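Local coordinates for small TOPRIM domain protein (Geobacillus stearothermophilus, PDB 2FCJ), which is of unknown function but carries a Toprim domain, a fold shared with topoisomerases and primases, and so probably acts on nucleic acid, at residues V53-R67 with E76-A90. Numbering follows the deposited sequence. Where two conformers were deposited one is given.
Sequences VYLLADADEAGEKLR and EAEHLYIDRAYREVA
Leu80 O, on strand 78-80, is gripped by the guanidinium group of Arg67: the NH2 nitrogen donates to it over 2.7 Å, and NH1 of the same group adds a weak bond. The arginine reaches across from helix 61-73, which links strands 52-56 and 78-80 in a right-handed beta-alpha-beta crossover, and illustrates how such a helix can be tied back to its own sheet. From CG to NE its chain is extended (chi2 -165°, chi3 -167°), which carries the guanidinium past the His79 ring to the carbonyl. The Tyr81 ring lies over one guanidinium face, with CE1 3.4 Å above the plane, while Ala57 CB sits over the opposite face. A water extends the network, accepting from Arg67 NH2 and donating to Ala57 O. With an alanine here, Leu80 O is likely to lose both guanidinium donors, and the Tyr81 ring its flat, charged neighbour. Alongside, the strands pair in parallel, Leu80 N donating to Leu55 O over 2.8 Å, and Leu55 CD2 makes a CH-pi contact over the face of the His79 ring. On the other side of the sheet, Tyr54 CD1 packs 3.8 Å from Leu80 CD1; the phenol oxygen of Tyr54 bonds to Asp52. Beyond the strands, Asp58 OD1 accepts from Val89 N over 2.8 Å on its anti side, 30° out of the carboxylate plane, and a second water joins this oxygen to Ala90 N. Asp60 caps helix 61-73 by accepting from Gly63 N. Asp58 and Asp60 are spaced like the DxD motif that binds a metal ion in Toprim enzymes, and may do so here; the bonds from Val89 N and Gly63 N fix how these two carboxylates are turned.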
loop_
_atom_site.group_PDB
_atom_site.type_symbol
_atom_site.label_atom_id
_atom_site.label_comp_id
_atom_site.label_asym_id
_atom_site.label_seq_id
_atom_site.Cartn_x
_atom_site.Cartn_y
_atom_site.Cartn_z
ATOM N N VAL A 53 8.047 -4.103 2.704
ATOM C CA VAL A 53 6.588 -4.158 2.655
ATOM C C VAL A 53 5.999 -2.878 3.241
ATOM O O VAL A 53 6.471 -2.377 4.269
ATOM C CB VAL A 53 6.061 -5.363 3.456
ATOM C CG1 VAL A 53 4.549 -5.451 3.371
ATOM C CG2 VAL A 53 6.687 -6.656 2.970
ATOM N N TYR A 54 4.938 -2.392 2.592
ATOM C CA TYR A 54 4.261 -1.153 2.950
ATOM C C TYR A 54 2.773 -1.427 2.986
ATOM O O TYR A 54 2.262 -2.205 2.172
ATOM C CB TYR A 54 4.529 -0.068 1.912
ATOM C CG TYR A 54 5.999 0.250 1.735
ATOM C CD1 TYR A 54 6.579 1.316 2.393
ATOM C CD2 TYR A 54 6.814 -0.555 0.957
ATOM C CE1 TYR A 54 7.934 1.601 2.234
ATOM C CE2 TYR A 54 8.160 -0.269 0.793
ATOM C CZ TYR A 54 8.701 0.801 1.441
ATOM O OH TYR A 54 10.042 1.077 1.263
ATOM N N LEU A 55 2.082 -0.767 3.900
ATOM C CA LEU A 55 0.624 -0.771 3.957
ATOM C C LEU A 55 0.098 0.641 3.707
ATOM O O LEU A 55 0.447 1.582 4.435
ATOM C CB LEU A 55 0.153 -1.245 5.336
ATOM C CG LEU A 55 -1.351 -1.162 5.553
ATOM C CD1 LEU A 55 -2.122 -2.148 4.700
ATOM C CD2 LEU A 55 -1.664 -1.366 7.023
ATOM N N LEU A 56 -0.759 0.772 2.698
ATOM C CA LEU A 56 -1.400 2.038 2.341
ATOM C C LEU A 56 -2.915 1.917 2.493
ATOM O O LEU A 56 -3.566 1.289 1.659
ATOM C CB LEU A 56 -1.043 2.428 0.901
ATOM C CG LEU A 56 -1.713 3.698 0.349
ATOM C CD1 LEU A 56 -1.303 4.939 1.139
ATOM C CD2 LEU A 56 -1.441 3.866 -1.141
ATOM N N ALA A 57 -3.456 2.469 3.578
ATOM C CA ALA A 57 -4.860 2.301 3.910
ATOM C C ALA A 57 -5.524 3.663 3.929
ATOM O O ALA A 57 -4.861 4.683 4.131
ATOM C CB ALA A 57 -5.008 1.645 5.279
ATOM N N ASP A 58 -6.847 3.680 3.827
ATOM C CA ASP A 58 -7.595 4.916 3.881
ATOM C C ASP A 58 -7.423 5.561 5.245
ATOM O O ASP A 58 -7.355 4.884 6.276
ATOM C CB ASP A 58 -9.076 4.641 3.613
ATOM C CG ASP A 58 -9.326 4.122 2.210
ATOM O OD1 ASP A 58 -8.587 4.505 1.279
ATOM O OD2 ASP A 58 -10.323 3.391 2.025
ATOM N N ALA A 59 -7.400 6.890 5.256
ATOM C CA ALA A 59 -7.493 7.635 6.501
ATOM C C ALA A 59 -8.959 7.729 6.895
ATOM O O ALA A 59 -9.588 8.770 6.717
ATOM C CB ALA A 59 -6.899 9.021 6.328
ATOM N N ASP A 60 -9.509 6.599 7.330
ATOM C CA ASP A 60 -10.865 6.491 7.864
ATOM C C ASP A 60 -10.948 5.280 8.786
ATOM O O ASP A 60 -9.922 4.678 9.110
ATOM C CB ASP A 60 -11.923 6.429 6.750
ATOM C CG ASP A 60 -11.846 5.156 5.903
ATOM O OD1 ASP A 60 -11.235 4.150 6.329
ATOM O OD2 ASP A 60 -12.456 5.152 4.813
ATOM N N GLU A 61 -12.147 4.921 9.228
ATOM C CA GLU A 61 -12.309 3.904 10.271
ATOM C C GLU A 61 -11.866 2.512 9.809
ATOM O O GLU A 61 -11.043 1.836 10.456
ATOM C CB GLU A 61 -13.769 3.876 10.758
ATOM C CG GLU A 61 -14.401 5.268 10.911
ATOM C CD GLU A 61 -14.683 5.918 9.532
ATOM O OE1 GLU A 61 -16.042 5.312 8.985
ATOM O OE2 GLU A 61 -14.155 6.904 8.978
ATOM N N ALA A 62 -12.363 2.108 8.646
ATOM C CA ALA A 62 -12.011 0.812 8.111
ATOM C C ALA A 62 -10.501 0.734 7.942
ATOM O O ALA A 62 -9.897 -0.307 8.207
ATOM C CB ALA A 62 -12.712 0.571 6.796
ATOM N N GLY A 63 -9.902 1.836 7.489
ATOM C CA GLY A 63 -8.465 1.888 7.251
ATOM C C GLY A 63 -7.698 1.721 8.546
ATOM O O GLY A 63 -6.719 0.976 8.604
ATOM N N GLU A 64 -8.177 2.380 9.597
ATOM C CA GLU A 64 -7.559 2.331 10.912
ATOM C C GLU A 64 -7.666 0.933 11.522
ATOM O O GLU A 64 -6.725 0.446 12.162
ATOM C CB GLU A 64 -8.194 3.387 11.832
ATOM C CG GLU A 64 -7.331 3.763 13.010
ATOM C CD GLU A 64 -6.141 4.620 12.626
ATOM O OE1 GLU A 64 -5.719 4.587 11.457
ATOM O OE2 GLU A 64 -5.633 5.352 13.502
ATOM N N LYS A 65 -8.777 0.255 11.266
ATOM C CA LYS A 65 -8.956 -1.128 11.705
ATOM C C LYS A 65 -7.898 -2.048 11.085
ATOM O O LYS A 65 -7.336 -2.932 11.739
ATOM C CB LYS A 65 -10.348 -1.626 11.316
ATOM C CG LYS A 65 -10.688 -3.015 11.828
ATOM C CD LYS A 65 -12.202 -3.207 11.930
ATOM C CE LYS A 65 -12.796 -3.591 10.575
ATOM N NZ LYS A 65 -14.139 -4.239 10.711
ATOM N N LEU A 66 -7.674 -1.877 9.790
ATOM C CA LEU A 66 -6.672 -2.650 9.095
ATOM C C LEU A 66 -5.278 -2.312 9.605
ATOM O O LEU A 66 -4.482 -3.198 9.875
ATOM C CB LEU A 66 -6.778 -2.376 7.601
ATOM C CG LEU A 66 -5.950 -3.275 6.691
ATOM C CD1 LEU A 66 -6.380 -4.737 6.845
ATOM C CD2 LEU A 66 -6.124 -2.833 5.245
ATOM N N ARG A 67 -5.017 -1.036 9.840
ATOM C CA ARG A 67 -3.719 -0.678 10.410
ATOM C C ARG A 67 -3.505 -1.322 11.771
ATOM O O ARG A 67 -2.403 -1.794 12.077
ATOM C CB ARG A 67 -3.557 0.828 10.536
ATOM C CG ARG A 67 -3.438 1.530 9.213
ATOM C CD ARG A 67 -2.919 2.921 9.426
ATOM N NE ARG A 67 -3.072 3.712 8.220
ATOM C CZ ARG A 67 -2.247 3.640 7.180
ATOM N NH1 ARG A 67 -1.191 2.836 7.219
ATOM N NH2 ARG A 67 -2.467 4.399 6.111
ATOM N N GLU A 76 6.191 -5.777 10.634
ATOM C CA GLU A 76 7.288 -5.531 9.698
ATOM C C GLU A 76 6.863 -4.554 8.631
ATOM O O GLU A 76 7.717 -3.915 8.006
ATOM C CB GLU A 76 7.714 -6.846 9.025
ATOM C CG GLU A 76 8.367 -7.838 9.948
ATOM C CD GLU A 76 7.415 -8.906 10.441
ATOM O OE1 GLU A 76 6.210 -8.627 10.645
ATOM O OE2 GLU A 76 7.871 -10.041 10.651
ATOM N N ALA A 77 5.559 -4.491 8.373
ATOM C CA ALA A 77 5.037 -3.659 7.306
ATOM C C ALA A 77 5.083 -2.198 7.704
ATOM O O ALA A 77 4.604 -1.817 8.785
ATOM C CB ALA A 77 3.613 -4.068 6.970
ATOM N N GLU A 78 5.655 -1.371 6.837
ATOM C CA GLU A 78 5.728 0.064 7.080
ATOM C C GLU A 78 4.446 0.761 6.648
ATOM O O GLU A 78 3.952 0.543 5.534
ATOM C CB GLU A 78 6.898 0.633 6.280
ATOM C CG GLU A 78 7.149 2.110 6.456
ATOM C CD GLU A 78 8.372 2.562 5.688
ATOM O OE1 GLU A 78 9.158 1.688 5.273
ATOM O OE2 GLU A 78 8.542 3.786 5.511
ATOM N N HIS A 79 3.926 1.642 7.488
ATOM C CA HIS A 79 2.674 2.309 7.180
ATOM C C HIS A 79 2.868 3.585 6.372
ATOM O O HIS A 79 3.665 4.446 6.752
ATOM C CB HIS A 79 1.902 2.603 8.466
ATOM C CG HIS A 79 1.442 1.369 9.175
ATOM N ND1 HIS A 79 0.138 1.173 9.569
ATOM C CD2 HIS A 79 2.109 0.238 9.507
ATOM C CE1 HIS A 79 0.033 -0.002 10.165
ATOM N NE2 HIS A 79 1.201 -0.613 10.087
ATOM N N LEU A 80 2.182 3.672 5.238
ATOM C CA LEU A 80 2.158 4.876 4.414
ATOM C C LEU A 80 0.807 5.534 4.546
ATOM O O LEU A 80 -0.202 4.863 4.757
ATOM C CB LEU A 80 2.375 4.509 2.951
ATOM C CG LEU A 80 3.730 3.880 2.644
ATOM C CD1 LEU A 80 3.845 3.614 1.157
ATOM C CD2 LEU A 80 4.838 4.805 3.118
ATOM N N TYR A 81 0.791 6.857 4.462
ATOM C CA TYR A 81 -0.401 7.619 4.777
ATOM C C TYR A 81 -0.613 8.621 3.664
ATOM O O TYR A 81 0.327 9.299 3.248
ATOM C CB TYR A 81 -0.221 8.371 6.102
ATOM C CG TYR A 81 0.042 7.486 7.298
ATOM C CD1 TYR A 81 -1.006 6.964 8.045
ATOM C CD2 TYR A 81 1.340 7.192 7.696
ATOM C CE1 TYR A 81 -0.766 6.168 9.149
ATOM C CE2 TYR A 81 1.584 6.351 8.761
ATOM C CZ TYR A 81 0.536 5.853 9.485
ATOM O OH TYR A 81 0.796 5.067 10.588
ATOM N N ILE A 82 -1.819 8.672 3.132
ATOM C CA ILE A 82 -2.252 9.865 2.446
ATOM C C ILE A 82 -2.639 10.953 3.439
ATOM O O ILE A 82 -2.810 10.703 4.638
ATOM C CB ILE A 82 -3.397 9.599 1.465
ATOM C CG1 ILE A 82 -4.593 8.987 2.186
ATOM C CG2 ILE A 82 -2.935 8.694 0.320
ATOM C CD1 ILE A 82 -5.889 9.272 1.485
ATOM N N ASP A 83 -2.712 12.175 2.935
ATOM C CA ASP A 83 -3.107 13.320 3.745
ATOM C C ASP A 83 -4.521 13.010 4.196
ATOM O O ASP A 83 -5.396 12.783 3.363
ATOM C CB ASP A 83 -3.092 14.558 2.844
ATOM C CG ASP A 83 -3.395 15.862 3.585
ATOM O OD1 ASP A 83 -3.935 15.832 4.708
ATOM O OD2 ASP A 83 -3.161 16.937 2.979
ATOM N N ARG A 84 -4.760 13.021 5.502
ATOM C CA ARG A 84 -6.088 12.650 5.976
ATOM C C ARG A 84 -7.132 13.666 5.491
ATOM O O ARG A 84 -8.338 13.408 5.564
ATOM C CB ARG A 84 -6.120 12.469 7.496
ATOM C CG ARG A 84 -5.822 13.736 8.270
ATOM C CD ARG A 84 -5.686 13.486 9.770
ATOM N NE ARG A 84 -4.438 12.828 10.138
ATOM C CZ ARG A 84 -3.305 13.473 10.412
ATOM N NH1 ARG A 84 -3.241 14.793 10.315
ATOM N NH2 ARG A 84 -2.224 12.792 10.771
ATOM N N ALA A 85 -6.666 14.754 4.878
ATOM C CA ALA A 85 -7.556 15.728 4.243
ATOM C C ALA A 85 -8.171 15.237 2.934
ATOM O O ALA A 85 -9.161 15.793 2.454
ATOM C CB ALA A 85 -6.836 17.064 4.036
ATOM N N TYR A 86 -7.618 14.169 2.368
ATOM C CA TYR A 86 -8.227 13.546 1.193
ATOM C C TYR A 86 -8.989 12.260 1.596
ATOM O O TYR A 86 -9.856 11.792 0.864
ATOM C CB TYR A 86 -7.166 13.270 0.098
ATOM C CG TYR A 86 -6.754 14.476 -0.776
ATOM C CD1 TYR A 86 -7.645 15.070 -1.671
ATOM C CD2 TYR A 86 -5.428 14.903 -0.824
ATOM C CE1 TYR A 86 -7.250 16.145 -2.494
ATOM C CE2 TYR A 86 -5.029 15.961 -1.648
ATOM C CZ TYR A 86 -5.932 16.577 -2.479
ATOM O OH TYR A 86 -5.502 17.632 -3.279
ATOM N N ARG A 87 -8.691 11.731 2.778
ATOM C CA ARG A 87 -9.515 10.679 3.385
ATOM C C ARG A 87 -9.249 9.264 2.846
ATOM O O ARG A 87 -8.828 8.371 3.590
ATOM C CB ARG A 87 -10.998 11.002 3.222
ATOM C CG ARG A 87 -11.884 10.278 4.217
ATOM C CD ARG A 87 -13.363 10.488 3.897
ATOM N NE ARG A 87 -14.203 9.463 4.508
ATOM C CZ ARG A 87 -15.529 9.427 4.407
ATOM N NH1 ARG A 87 -16.215 8.449 4.987
ATOM N NH2 ARG A 87 -16.169 10.362 3.716
ATOM N N GLU A 88 -9.566 9.065 1.574
ATOM C CA GLU A 88 -9.453 7.751 0.928
ATOM C C GLU A 88 -8.424 7.771 -0.192
ATOM O O GLU A 88 -8.346 8.726 -0.965
ATOM C CB GLU A 88 -10.806 7.348 0.333
ATOM C CG GLU A 88 -11.892 7.068 1.358
ATOM C CD GLU A 88 -13.254 6.862 0.708
ATOM O OE1 GLU A 88 -13.300 6.410 -0.460
ATOM O OE2 GLU A 88 -14.274 7.214 1.342
ATOM N N VAL A 89 -7.704 6.661 -0.347
ATOM C CA VAL A 89 -6.742 6.514 -1.416
ATOM C C VAL A 89 -7.440 6.733 -2.754
ATOM O O VAL A 89 -6.890 7.348 -3.675
ATOM C CB VAL A 89 -6.116 5.106 -1.363
ATOM C CG1 VAL A 89 -5.184 4.901 -2.538
ATOM C CG2 VAL A 89 -5.385 4.923 -0.045
ATOM N N ALA A 90 -8.689 6.274 -2.838
ATOM C CA ALA A 90 -9.490 6.413 -4.046
ATOM C C ALA A 90 -9.803 7.866 -4.384
ATOM O O ALA A 90 -10.039 8.202 -5.542
ATOM C CB ALA A 90 -10.785 5.617 -3.912
HETATM O O HOH W 1 9.006 -4.924 5.415
HETATM O O HOH W 2 -3.621 6.958 5.071
HETATM O O HOH W 3 -9.721 4.139 -1.273
#